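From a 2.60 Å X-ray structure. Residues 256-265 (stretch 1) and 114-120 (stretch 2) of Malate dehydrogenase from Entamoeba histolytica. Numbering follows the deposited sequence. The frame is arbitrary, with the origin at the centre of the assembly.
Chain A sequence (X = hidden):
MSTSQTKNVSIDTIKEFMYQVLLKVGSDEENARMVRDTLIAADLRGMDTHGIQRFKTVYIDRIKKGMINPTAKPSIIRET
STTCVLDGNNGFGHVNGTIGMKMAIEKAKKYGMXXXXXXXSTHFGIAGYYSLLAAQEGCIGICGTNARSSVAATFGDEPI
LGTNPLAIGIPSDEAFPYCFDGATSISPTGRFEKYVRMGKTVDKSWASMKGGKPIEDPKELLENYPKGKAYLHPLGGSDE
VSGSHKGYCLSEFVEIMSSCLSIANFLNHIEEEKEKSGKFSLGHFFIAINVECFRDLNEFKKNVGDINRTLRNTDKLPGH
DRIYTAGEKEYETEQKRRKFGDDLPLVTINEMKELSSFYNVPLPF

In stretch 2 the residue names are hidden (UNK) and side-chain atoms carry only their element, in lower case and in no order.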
ATOM      1  N   ILE A 256       2.637  -5.369  10.774  1.00 16.72           N
ATOM      2  CA  ILE A 256       3.975  -5.087  11.304  1.00 16.21           C
ATOM      3  C   ILE A 256       4.085  -3.637  11.746  1.00 16.61           C
ATOM      4  O   ILE A 256       4.567  -3.358  12.839  1.00 17.16           O
ATOM      5  CB  ILE A 256       5.061  -5.410  10.279  1.00 16.09           C
ATOM      6  CG1 ILE A 256       5.145  -6.920  10.074  1.00 15.14           C
ATOM      7  CG2 ILE A 256       6.407  -4.843  10.709  1.00 15.82           C
ATOM      8  CD1 ILE A 256       5.945  -7.305   8.862  1.00 15.62           C
ATOM      9  N   MET A 257       3.614  -2.720  10.907  1.00 16.71           N
ATOM     10  CA  MET A 257       3.606  -1.295  11.238  1.00 16.71           C
ATOM     11  C   MET A 257       2.772  -1.016  12.485  1.00 16.85           C
ATOM     12  O   MET A 257       3.096  -0.122  13.265  1.00 16.93           O
ATOM     13  CB  MET A 257       3.058  -0.461  10.062  1.00 16.78           C
ATOM     14  CG  MET A 257       3.865  -0.545   8.773  1.00 15.96           C
ATOM     15  SD  MET A 257       5.435   0.312   8.905  1.00 15.09           S
ATOM     16  CE  MET A 257       4.971   1.983   8.441  1.00 13.87           C
ATOM     17  N   SER A 258       1.690  -1.774  12.659  1.00 17.08           N
ATOM     18  CA  SER A 258       0.759  -1.550  13.770  1.00 17.19           C
ATOM     19  C   SER A 258       1.241  -2.168  15.070  1.00 17.26           C
ATOM     20  O   SER A 258       1.043  -1.572  16.122  1.00 17.29           O
ATOM     21  CB  SER A 258      -0.648  -2.043  13.426  1.00 17.18           C
ATOM     22  OG  SER A 258      -1.115  -1.384  12.259  1.00 17.52           O
ATOM     23  N   SER A 259       1.900  -3.334  14.999  1.00 17.42           N
ATOM     24  CA  SER A 259       2.324  -4.061  16.216  1.00 17.51           C
ATOM     25  C   SER A 259       3.828  -4.060  16.563  1.00 17.38           C
ATOM     26  O   SER A 259       4.193  -3.995  17.737  1.00 17.38           O
ATOM     27  CB  SER A 259       1.799  -5.497  16.196  1.00 17.45           C
ATOM     28  OG  SER A 259       2.221  -6.178  15.032  1.00 18.51           O
ATOM     29  N   CYS A 260       4.694  -4.125  15.558  1.00 17.13           N
ATOM     30  CA  CYS A 260       6.109  -4.397  15.814  1.00 16.92           C
ATOM     31  C   CYS A 260       6.881  -3.221  16.370  1.00 17.14           C
ATOM     32  O   CYS A 260       7.864  -3.407  17.092  1.00 17.17           O
ATOM     33  CB  CYS A 260       6.791  -4.940  14.565  1.00 16.66           C
ATOM     34  SG  CYS A 260       6.276  -6.617  14.213  1.00 16.43           S
ATOM     35  N   LEU A 261       6.439  -2.012  16.039  1.00 17.28           N
ATOM     36  CA  LEU A 261       7.115  -0.814  16.513  1.00 17.46           C
ATOM     37  C   LEU A 261       6.644  -0.396  17.909  1.00 18.12           C
ATOM     38  O   LEU A 261       7.429   0.098  18.702  1.00 18.94           O
ATOM     39  CB  LEU A 261       6.994   0.319  15.485  1.00 16.94           C
ATOM     40  CG  LEU A 261       7.723   0.078  14.146  1.00 15.81           C
ATOM     41  CD1 LEU A 261       7.208   0.988  13.046  1.00 14.09           C
ATOM     42  CD2 LEU A 261       9.236   0.214  14.277  1.00 12.68           C
ATOM     43  N   SER A 262       5.379  -0.632  18.222  1.00 18.91           N
ATOM     44  CA  SER A 262       4.810  -0.273  19.522  1.00 19.75           C
ATOM     45  C   SER A 262       4.740  -1.432  20.541  1.00 20.59           C
ATOM     46  O   SER A 262       4.388  -1.203  21.702  1.00 21.00           O
ATOM     47  CB  SER A 262       3.397   0.279  19.318  1.00 19.71           C
ATOM     48  OG  SER A 262       2.562  -0.707  18.721  1.00 19.36           O
ATOM     49  N   ILE A 263       5.065  -2.655  20.106  1.00 20.80           N
ATOM     50  CA  ILE A 263       4.880  -3.894  20.897  1.00 21.26           C
ATOM     51  C   ILE A 263       3.404  -4.169  21.274  1.00 21.93           C
ATOM     52  O   ILE A 263       3.062  -4.335  22.451  1.00 22.42           O
ATOM     53  CB  ILE A 263       5.813  -4.009  22.152  1.00 20.99           C
ATOM     54  CG1 ILE A 263       7.171  -3.333  21.915  1.00 21.23           C
ATOM     55  CG2 ILE A 263       6.025  -5.473  22.510  1.00 20.08           C
ATOM     56  CD1 ILE A 263       8.057  -3.237  23.170  1.00 20.51           C
ATOM     57  N   ALA A 264       2.543  -4.228  20.263  1.00 22.20           N
ATOM     58  CA  ALA A 264       1.118  -4.525  20.453  1.00 22.18           C
ATOM     59  C   ALA A 264       0.858  -5.977  20.140  1.00 22.24           C
ATOM     60  O   ALA A 264       1.674  -6.619  19.477  1.00 22.50           O
ATOM     61  CB  ALA A 264       0.259  -3.642  19.541  1.00 21.77           C
ATOM     62  N   ASN A 265      -0.280  -6.492  20.603  1.00 22.30           N
ATOM     63  CA  ASN A 265      -0.754  -7.807  20.182  1.00 22.58           C
ATOM     64  C   ASN A 265      -0.828  -7.890  18.660  1.00 22.96           C
ATOM     65  O   ASN A 265      -1.218  -6.924  17.986  1.00 22.72           O
ATOM     66  CB  ASN A 265      -2.129  -8.107  20.777  1.00 22.52           C
ATOM     67  CG  ASN A 265      -2.128  -8.099  22.296  1.00 23.26           C
ATOM     68  OD1 ASN A 265      -1.165  -8.529  22.937  1.00 24.52           O
ATOM     69  ND2 ASN A 265      -3.206  -7.603  22.880  1.00 22.50           N
ATOM     70  N   UNK A 114       6.831  12.855  10.515  1.00 21.76           N
ATOM     71  CA  UNK A 114       6.457  12.395  11.834  1.00 20.66           C
ATOM     72  C   UNK A 114       5.813  11.031  11.761  1.00 20.28           C
ATOM     73  O   UNK A 114       5.059  10.739  10.819  1.00 20.40           O
ATOM     74  N   UNK A 115       6.122  10.189  12.748  1.00 19.34           N
ATOM     75  CA  UNK A 115       5.491   8.880  12.882  1.00 18.59           C
ATOM     76  C   UNK A 115       5.209   8.554  14.337  1.00 18.19           C
ATOM     77  O   UNK A 115       6.102   8.592  15.189  1.00 18.14           O
ATOM     78  s   UNK A 115       6.351   5.215  11.185  1.00 18.80           S
ATOM     79  c   UNK A 115       6.337   7.773  12.255  1.00 18.40           C
ATOM     80  c   UNK A 115       5.396   3.762  11.605  1.00 17.55           C
ATOM     81  c   UNK A 115       5.699   6.396  12.376  1.00 18.44           C
ATOM     82  N   UNK A 116       3.957   8.228  14.619  1.00 17.65           N
ATOM     83  CA  UNK A 116       3.577   7.859  15.961  1.00 17.23           C
ATOM     84  C   UNK A 116       2.925   6.509  15.896  1.00 17.25           C
ATOM     85  O   UNK A 116       2.051   6.288  15.055  1.00 17.91           O
ATOM     86  c   UNK A 116       3.404  10.195  16.822  1.00 16.86           C
ATOM     87  c   UNK A 116       2.642   8.899  16.586  1.00 17.16           C
ATOM     88  c   UNK A 116       2.067   8.390  17.883  1.00 16.63           C
ATOM     89  N   UNK A 117       3.369   5.591  16.752  1.00 17.09           N
ATOM     90  CA  UNK A 117       2.751   4.263  16.834  1.00 17.25           C
ATOM     91  C   UNK A 117       2.071   4.048  18.189  1.00 17.35           C
ATOM     92  O   UNK A 117       2.431   4.685  19.182  1.00 17.19           O
ATOM     93  c   UNK A 117       4.937   3.109  17.457  1.00 16.92           C
ATOM     94  c   UNK A 117       3.748   3.111  16.500  1.00 17.25           C
ATOM     95  c   UNK A 117       4.215   3.224  15.056  1.00 17.19           C
ATOM     96  N   UNK A 118       1.079   3.164  18.216  1.00 17.51           N
ATOM     97  CA  UNK A 118       0.285   2.941  19.418  1.00 17.41           C
ATOM     98  C   UNK A 118       0.172   1.452  19.715  1.00 17.99           C
ATOM     99  O   UNK A 118      -0.053   0.653  18.801  1.00 17.82           O
ATOM    100  c   UNK A 118      -1.937   3.328  20.549  1.00 15.56           C
ATOM    101  c   UNK A 118      -1.099   5.025  18.921  1.00 16.71           C
ATOM    102  c   UNK A 118      -1.150   3.536  19.279  1.00 17.15           C
ATOM    103  N   UNK A 119       0.354   1.096  20.991  1.00 18.57           N
ATOM    104  CA  UNK A 119      -0.008  -0.229  21.514  1.00 19.14           C
ATOM    105  C   UNK A 119      -1.116  -0.128  22.582  1.00 19.43           C
ATOM    106  O   UNK A 119      -1.394   0.967  23.099  1.00 19.65           O
ATOM    107  c   UNK A 119       1.679  -0.449  23.453  1.00 19.59           C
ATOM    108  n   UNK A 119       3.157  -0.864  25.381  1.00 19.82           N
ATOM    109  c   UNK A 119       1.220  -0.951  22.090  1.00 19.13           C
ATOM    110  c   UNK A 119       2.499  -1.492  24.237  1.00 18.98           C
ATOM    111  c   UNK A 119       4.422  -0.435  25.405  1.00 20.62           C
ATOM    112  n   UNK A 119       4.896   0.141  26.498  1.00 20.91           N
ATOM    113  n   UNK A 119       5.227  -0.585  24.352  1.00 20.08           N
ATOM    114  N   UNK A 120      -1.735  -1.268  22.907  1.00 19.29           N
ATOM    115  CA  UNK A 120      -2.729  -1.352  23.988  1.00 18.92           C
ATOM    116  C   UNK A 120      -3.853  -0.322  23.777  1.00 18.85           C
ATOM    117  O   UNK A 120      -4.190   0.474  24.658  1.00 19.10           O
ATOM    118  c   UNK A 120      -2.994  -1.301  26.566  1.00 18.69           C
ATOM    119  n   UNK A 120      -2.668  -0.540  27.602  1.00 17.17           N
ATOM    120  o   UNK A 120      -3.994  -2.020  26.568  1.00 18.07           O
ATOM    121  c   UNK A 120      -2.027  -1.244  25.360  1.00 18.94           C
TER
HETATM  122  O   HOH W   1      -1.573  -4.231  22.363  1.00 23.23           O

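Position 114 carries no side-chain atoms; its backbone is extended, and nothing of stretch 1 comes near. The absence of even a CB identifies it as Gly-114. It serves here simply as strand leading into the contact.

Position 115 has three carbons and one sulfur in an unbranched chain, two carbons before the sulfur and one after it. The terminal carbon lies 3.7 Å from CE of Met-257 and 3.6 Å from CD1 of Leu-261. A thioether in this order is methionine, Met-115. All three of its chi angles are t, so the chain is fully extended and carries its methyl, CE, across to the other stretch. Length and an apolar tip suit a place where the strand backbone is still far from the helical segment.

At position 116 there are three carbons, one bonded to the other two, and none approaches stretch 1. This beta-branched group is Val-116. It is buried, but against other parts of the structure, and branching at CB suits an extended strand.

Position 117 shows the same three-carbon fork, but here it points toward stretch 1. One terminal carbon lies 3.7 Å from CB of Ser-262 and 4.0 Å from CB of Leu-261; the other is 4.0 Å from the backbone O of Met-257. The residue is Val-117, and the two methyls are CG2 and CG1, respectively. Its compact side chain fits where the two backbones have drawn closer than at Met-115.

Position 118 again has a three-carbon fork, with CA-to-CB pointing away; no side-chain carbon touches stretch 1. The residue is Val-118, an apolar, beta-branched group suited to a buried strand position. Its carbonyl serves the contact: OG of Ser-262 makes a weak hydrogen bond to O of Val-118, 2.9 Å. O of Ser-258 is also 3.1 Å from OG of Ser-262, and the proton's choice is unsettled.

Position 119 has three carbons, a nitrogen, then a carbon bearing two more nitrogens. One terminal nitrogen lies 2.8 Å from O of Ser-262, and CB is 3.8 Å from CB of Ala-264. The guanidinium marks Arg-119. NH1 donates a hydrogen bond to that carbonyl, at 158° and near the guanidinium plane; the long chain, chi2 and chi3 t, carries the donor there. The CA atoms of Ala-264 and Arg-119, the closest such pair, are 4.6 Å apart.

Position 120 has two carbons, the second bearing one oxygen and one nitrogen, and the side chain does not touch stretch 1. This short amide is Asn-120. Its phi/psi of 55/51 is left-handed, which asparagine tolerates better than most residues. A water accepts from N of Asn-120 at 3.0 Å and from N of Asn-265 at 3.1 Å.

The contact therefore changes character along the strand. Met-115 and Val-117 give it an apolar beginning against Met-257 and Leu-261; Arg-119 then reaches the carbonyl of Ser-262, and water joins the backbones beyond. Together the stretches bury 415 Å².

Stretch 2 114-120: GMVVVRN
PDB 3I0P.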